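Local coordinates for uncharacterized HDOD domain protein (Geobacter sulfurreducens, PDB 3HC1) that is of unknown function but binds two iron ions and belongs to the HDOD group of HD-domain proteins, relatives of metal-dependent phosphohydrolases, at residues 237-242 with 258-263; 265-270 with 277-282. One frame throughout, in Å; residues are numbered along the deposited sequence.

Contact 1: residues 237-242 with 258-263; sequences ADEYCT and RTLLEN. With FE (Fe (III) ion), chain C.
The backbone oxygen of Asp-238, whose side chain binds iron, is gripped twice by Thr-242: once by the amide N in the ordinary helical bond, and once by the hydroxyl, with OG1 2.8 Å from Asp-238 O. The hydroxyl sits above the carbonyl plane, 40° out of it, and ties the threonine back to the turn that carries the metal ligand. Asp-238 is the last aspartate of the H...HD...D signature of HD domains, here on helix 229-243. With CG anti to the backbone N (chi1 170°), its carboxylate swings off the far side of the helix and binds through one oxygen: OD1 is 2.3 Å from the iron, while OD2 stays 3.6 Å from that ion. His-122, His-152, Asp-153 and Glu-249 join the same ion, and water 1 completes its six ligand atoms.

Helix 257-263 packs against another side of helix 229-243, away from the metal, through two side-chain pairs. Glu-239 reaches out on an extended chain toward Leu-260, which comes from the opposite direction, the methyl CD2 of Leu-260 lying 3.8 Å from Glu-239 OE2. A carboxylate oxygen against a methyl gains little by itself; here its polar needs are met by His-251, which hydrogen-bonds OE2, while His-264 makes a weak bond to OE1. Tyr-240 and Leu-261 run at about a right angle to each other, in the more deeply buried part of the interface. The tyrosine hydroxyl goes on to hydrogen-bond Asp-289 of helix 281-302, so one side chain spans two neighbouring helices. Both Leu-261 methyls are used: CD1 approaches the ring obliquely, 3.5 Å from Tyr-240 CD2, and CD2 tucks in 4.0 Å from Tyr-240 CA.

Contact 2: residues 265-270 with 277-282; sequences PSWGVI and SDFDEK
Trp-267, near the start of helix 266-273, lays one face of its indole against Glu-281, the first residue of helix 281-302. The touch is a CH-pi contact: Glu-281 CB stands 3.4 Å from the centroid of the five-membered ring, only 14° off its normal. The glutamate chain then slides across the ring, bent at CG (chi2 -93°), with CG 3.9 Å from Trp-267 CD1. At the six-membered end of the indole, Trp-267 CE3 comes within 3.4 Å of Phe-279 CE1; the two ring planes are turned 50° apart, so the pair is neither a parallel stack nor a T. The indole NE1 points to another helix and hydrogen-bonds the carbonyl of Leu-261. With an alanine here, Glu-281 CB and Phe-279 would probably lose the aromatic surface they rest on, and the Leu-261 carbonyl its donor. One turn further on, Ile-270 crosses Phe-279 at about a right angle, its CG2 methyl 3.9 Å from Phe-279 CE2. Beyond the phenylalanine, Asp-280 is the N-cap of helix 281-302, its OD1 taking a weak bond from Lys-282 N. The two segments thus fold the loop between helix 266-273 and helix 281-302 back onto the first of these helices, far from the irons. Arg-271 makes a cation-pi contact with Phe-279 and also a salt bridge with Glu-281; because that bridge answers the glutamate's charge, its aliphatic stem can lie on the indole.

How the contacts relate
Both contacts lie in the C-terminal part of the chain, and neither is wholly buried. Contact 1 lies nearer the chain's centre and includes an iron ligand; contact 2 lies farther out, away from the annotated sites. They come one after the other along the chain, with centres about 12 Å apart, and meet directly where helix 257-263 passes to helix 266-273: the carbonyls of Leu-261 and Glu-262 face the Trp-267 indole. Helices 229-243 and 281-302 line both. Contact 1 joins helix to helix with leucine methyls, whereas contact 2 sets a helix against an irregular stretch and a helix start, using aromatic rings and a glutamate stem.

Contact 1: residues 237-242 with 258-263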
loop_
_atom_site.group_PDB
_atom_site.type_symbol
_atom_site.label_atom_id
_atom_site.label_comp_id
_atom_site.label_asym_id
_atom_site.label_seq_id
_atom_site.Cartn_x
_atom_site.Cartn_y
_atom_site.Cartn_z
ATOM N N ALA A 237 4.246 -7.726 -4.024
ATOM C CA ALA A 237 3.356 -7.866 -2.870
ATOM C C ALA A 237 1.870 -7.835 -3.257
ATOM O O ALA A 237 1.062 -8.573 -2.684
ATOM C CB ALA A 237 3.686 -6.838 -1.769
ATOM N N ASP A 238 1.513 -7.035 -4.245
ATOM C CA ASP A 238 0.142 -6.950 -4.667
ATOM C C ASP A 238 -0.299 -8.254 -5.328
ATOM O O ASP A 238 -1.342 -8.822 -4.986
ATOM C CB ASP A 238 -0.087 -5.765 -5.613
ATOM C CG ASP A 238 -1.439 -5.802 -6.229
ATOM O OD1 ASP A 238 -2.392 -5.785 -5.453
ATOM O OD2 ASP A 238 -1.577 -5.901 -7.462
ATOM N N GLU A 239 0.489 -8.732 -6.284
ATOM C CA GLU A 239 0.195 -9.997 -6.936
ATOM C C GLU A 239 0.141 -11.177 -5.924
ATOM O O GLU A 239 -0.779 -12.009 -5.957
ATOM C CB GLU A 239 1.156 -10.261 -8.114
ATOM C CG GLU A 239 0.657 -11.424 -8.971
ATOM C CD GLU A 239 1.265 -11.493 -10.320
ATOM O OE1 GLU A 239 2.306 -10.871 -10.467
ATOM O OE2 GLU A 239 0.688 -12.127 -11.238
ATOM N N TYR A 240 1.066 -11.181 -4.971
ATOM C CA TYR A 240 1.107 -12.191 -3.939
ATOM C C TYR A 240 -0.191 -12.186 -3.124
ATOM O O TYR A 240 -0.848 -13.221 -2.997
ATOM C CB TYR A 240 2.309 -12.013 -2.995
ATOM C CG TYR A 240 2.323 -13.066 -1.932
ATOM C CD1 TYR A 240 1.603 -12.909 -0.750
ATOM C CD2 TYR A 240 3.004 -14.253 -2.125
ATOM C CE1 TYR A 240 1.582 -13.905 0.180
ATOM C CE2 TYR A 240 2.980 -15.244 -1.208
ATOM C CZ TYR A 240 2.294 -15.081 -0.056
ATOM O OH TYR A 240 2.283 -16.118 0.838
ATOM N N CYS A 241 -0.558 -11.011 -2.597
ATOM C CA CYS A 241 -1.776 -10.838 -1.823
ATOM C C CYS A 241 -3.012 -11.243 -2.614
ATOM O O CYS A 241 -3.866 -11.925 -2.080
ATOM C CB CYS A 241 -1.891 -9.436 -1.316
ATOM S SG CYS A 241 -0.747 -9.144 0.081
ATOM N N THR A 242 -3.074 -10.869 -3.897
ATOM C CA THR A 242 -4.224 -11.177 -4.741
ATOM C C THR A 242 -4.338 -12.674 -4.928
ATOM O O THR A 242 -5.435 -13.214 -4.915
ATOM C CB THR A 242 -4.122 -10.449 -6.088
ATOM O OG1 THR A 242 -4.023 -9.053 -5.810
ATOM C CG2 THR A 242 -5.364 -10.703 -6.991
ATOM N N ARG A 258 3.052 -20.851 -6.877
ATOM C CA ARG A 258 4.380 -20.818 -6.316
ATOM C C ARG A 258 5.381 -20.514 -7.422
ATOM O O ARG A 258 6.232 -19.639 -7.279
ATOM C CB ARG A 258 4.734 -22.146 -5.621
ATOM C CG ARG A 258 6.035 -22.090 -4.836
ATOM C CD ARG A 258 6.515 -23.417 -4.316
ATOM N NE ARG A 258 6.266 -24.556 -5.221
ATOM C CZ ARG A 258 7.032 -24.907 -6.249
ATOM N NH1 ARG A 258 8.153 -24.241 -6.539
ATOM N NH2 ARG A 258 6.675 -25.941 -7.002
ATOM N N THR A 259 5.276 -21.229 -8.535
ATOM C CA THR A 259 6.166 -21.012 -9.666
ATOM C C THR A 259 6.078 -19.596 -10.208
ATOM O O THR A 259 7.103 -18.971 -10.455
ATOM C CB THR A 259 5.899 -22.035 -10.777
ATOM O OG1 THR A 259 6.371 -23.300 -10.319
ATOM C CG2 THR A 259 6.622 -21.680 -12.063
ATOM N N LEU A 260 4.862 -19.082 -10.397
ATOM C CA LEU A 260 4.691 -17.681 -10.787
ATOM C C LEU A 260 5.458 -16.750 -9.830
ATOM O O LEU A 260 6.272 -15.914 -10.252
ATOM C CB LEU A 260 3.224 -17.316 -10.818
ATOM C CG LEU A 260 2.829 -15.916 -11.260
ATOM C CD1 LEU A 260 1.375 -15.964 -11.839
ATOM C CD2 LEU A 260 2.972 -14.882 -10.090
ATOM N N LEU A 261 5.217 -16.908 -8.544
ATOM C CA LEU A 261 5.811 -16.009 -7.565
ATOM C C LEU A 261 7.337 -16.131 -7.577
ATOM O O LEU A 261 8.075 -15.129 -7.515
ATOM C CB LEU A 261 5.255 -16.289 -6.179
ATOM C CG LEU A 261 3.755 -16.081 -5.952
ATOM C CD1 LEU A 261 3.405 -16.660 -4.580
ATOM C CD2 LEU A 261 3.350 -14.636 -6.083
ATOM N N GLU A 262 7.829 -17.361 -7.686
ATOM C CA GLU A 262 9.276 -17.587 -7.716
ATOM C C GLU A 262 9.962 -16.959 -8.918
ATOM O O GLU A 262 11.099 -16.524 -8.786
ATOM C CB GLU A 262 9.609 -19.066 -7.660
ATOM C CG GLU A 262 9.543 -19.625 -6.227
ATOM C CD GLU A 262 9.774 -21.146 -6.157
ATOM O OE1 GLU A 262 10.301 -21.742 -7.125
ATOM O OE2 GLU A 262 9.422 -21.753 -5.107
ATOM N N ASN A 263 9.295 -16.999 -10.085
ATOM C CA ASN A 263 9.821 -16.474 -11.349
ATOM C C ASN A 263 9.387 -15.020 -11.661
ATOM O O ASN A 263 9.682 -14.485 -12.732
ATOM C CB ASN A 263 9.339 -17.352 -12.528
ATOM C CG ASN A 263 9.781 -18.792 -12.412
ATOM O OD1 ASN A 263 10.687 -19.100 -11.682
ATOM N ND2 ASN A 263 9.100 -19.677 -13.103
HETATM FE FE FE C . -3.705 -3.970 -5.213
HETATM O O HOH W 1 -3.018 -3.416 -6.995
#

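Contact 2: residues 265-270 with 277-282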
loop_
_atom_site.group_PDB
_atom_site.type_symbol
_atom_site.label_atom_id
_atom_site.label_comp_id
_atom_site.label_asym_id
_atom_site.label_seq_id
_atom_site.Cartn_x
_atom_site.Cartn_y
_atom_site.Cartn_z
ATOM N N PRO A 265 8.895 -11.142 -12.330
ATOM C CA PRO A 265 9.891 -10.200 -12.854
ATOM C C PRO A 265 10.464 -9.206 -11.842
ATOM O O PRO A 265 11.534 -8.625 -12.091
ATOM C CB PRO A 265 9.125 -9.466 -13.973
ATOM C CG PRO A 265 7.710 -9.779 -13.787
ATOM C CD PRO A 265 7.648 -11.102 -13.121
ATOM N N SER A 266 9.779 -9.009 -10.720
ATOM C CA SER A 266 10.257 -8.081 -9.712
ATOM C C SER A 266 11.605 -8.513 -9.137
ATOM O O SER A 266 12.378 -7.665 -8.754
ATOM C CB SER A 266 9.274 -7.913 -8.568
ATOM O OG SER A 266 8.173 -7.140 -8.944
ATOM N N TRP A 267 11.864 -9.818 -9.069
ATOM C CA TRP A 267 13.081 -10.311 -8.437
ATOM C C TRP A 267 14.300 -9.812 -9.198
ATOM O O TRP A 267 15.204 -9.312 -8.584
ATOM C CB TRP A 267 13.105 -11.839 -8.290
ATOM C CG TRP A 267 12.049 -12.341 -7.454
ATOM C CD1 TRP A 267 11.056 -13.199 -7.821
ATOM C CD2 TRP A 267 11.791 -11.982 -6.094
ATOM N NE1 TRP A 267 10.210 -13.417 -6.759
ATOM C CE2 TRP A 267 10.647 -12.686 -5.686
ATOM C CE3 TRP A 267 12.470 -11.190 -5.152
ATOM C CZ2 TRP A 267 10.131 -12.598 -4.375
ATOM C CZ3 TRP A 267 11.956 -11.071 -3.881
ATOM C CH2 TRP A 267 10.790 -11.767 -3.494
ATOM N N GLY A 268 14.299 -9.920 -10.534
ATOM C CA GLY A 268 15.328 -9.313 -11.357
ATOM C C GLY A 268 15.442 -7.789 -11.230
ATOM O O GLY A 268 16.550 -7.230 -11.246
ATOM N N VAL A 269 14.318 -7.105 -11.058
ATOM C CA VAL A 269 14.335 -5.642 -10.963
ATOM C C VAL A 269 15.006 -5.207 -9.659
ATOM O O VAL A 269 15.858 -4.262 -9.639
ATOM C CB VAL A 269 12.904 -5.065 -11.168
ATOM C CG1 VAL A 269 12.838 -3.564 -10.836
ATOM C CG2 VAL A 269 12.505 -5.311 -12.642
ATOM N N ILE A 270 14.711 -5.953 -8.597
ATOM C CA ILE A 270 15.310 -5.713 -7.276
ATOM C C ILE A 270 16.821 -5.948 -7.376
ATOM O O ILE A 270 17.571 -5.079 -6.944
ATOM C CB ILE A 270 14.678 -6.587 -6.174
ATOM C CG1 ILE A 270 13.232 -6.184 -5.973
ATOM C CG2 ILE A 270 15.447 -6.458 -4.837
ATOM C CD1 ILE A 270 12.391 -7.142 -5.158
ATOM N N SER A 277 22.891 -6.836 -3.175
ATOM C CA SER A 277 21.932 -7.677 -2.427
ATOM C C SER A 277 21.918 -9.149 -2.864
ATOM O O SER A 277 21.791 -9.487 -4.059
ATOM C CB SER A 277 20.511 -7.104 -2.454
ATOM O OG SER A 277 19.863 -7.357 -3.680
ATOM N N ASP A 278 22.077 -10.011 -1.869
ATOM C CA ASP A 278 22.091 -11.457 -2.059
ATOM C C ASP A 278 20.903 -12.029 -1.310
ATOM O O ASP A 278 20.798 -11.889 -0.082
ATOM C CB ASP A 278 23.391 -12.055 -1.517
ATOM C CG ASP A 278 24.599 -11.672 -2.352
ATOM O OD1 ASP A 278 24.520 -10.700 -3.145
ATOM O OD2 ASP A 278 25.638 -12.349 -2.214
ATOM N N PHE A 279 19.992 -12.634 -2.054
ATOM C CA PHE A 279 18.803 -13.231 -1.473
ATOM C C PHE A 279 18.380 -14.426 -2.306
ATOM O O PHE A 279 18.785 -14.564 -3.475
ATOM C CB PHE A 279 17.660 -12.208 -1.367
ATOM C CG PHE A 279 17.205 -11.648 -2.689
ATOM C CD1 PHE A 279 16.250 -12.304 -3.445
ATOM C CD2 PHE A 279 17.705 -10.445 -3.151
ATOM C CE1 PHE A 279 15.810 -11.783 -4.651
ATOM C CE2 PHE A 279 17.255 -9.905 -4.348
ATOM C CZ PHE A 279 16.316 -10.565 -5.096
ATOM N N ASP A 280 17.560 -15.276 -1.700
ATOM C CA ASP A 280 17.006 -16.383 -2.399
ATOM C C ASP A 280 15.485 -16.178 -2.423
ATOM O O ASP A 280 14.808 -16.406 -1.425
ATOM C CB ASP A 280 17.411 -17.670 -1.695
ATOM C CG ASP A 280 16.876 -18.906 -2.375
ATOM O OD1 ASP A 280 16.153 -18.792 -3.383
ATOM O OD2 ASP A 280 17.198 -20.007 -1.900
ATOM N N GLU A 281 14.959 -15.770 -3.578
ATOM C CA GLU A 281 13.517 -15.546 -3.718
ATOM C C GLU A 281 12.687 -16.829 -3.470
ATOM O O GLU A 281 11.545 -16.750 -3.036
ATOM C CB GLU A 281 13.191 -14.913 -5.071
ATOM C CG GLU A 281 13.526 -15.745 -6.296
ATOM C CD GLU A 281 14.911 -15.437 -6.851
ATOM O OE1 GLU A 281 15.836 -15.273 -6.044
ATOM O OE2 GLU A 281 15.050 -15.337 -8.076
ATOM N N LYS A 282 13.258 -18.013 -3.714
ATOM C CA LYS A 282 12.588 -19.277 -3.346
ATOM C C LYS A 282 12.281 -19.348 -1.845
ATOM O O LYS A 282 11.165 -19.664 -1.439
ATOM C CB LYS A 282 13.426 -20.497 -3.748
ATOM C CG LYS A 282 13.563 -20.704 -5.266
ATOM C CD LYS A 282 14.303 -22.012 -5.593
ATOM C CE LYS A 282 15.831 -21.922 -5.303
ATOM N NZ LYS A 282 16.509 -23.220 -4.867
#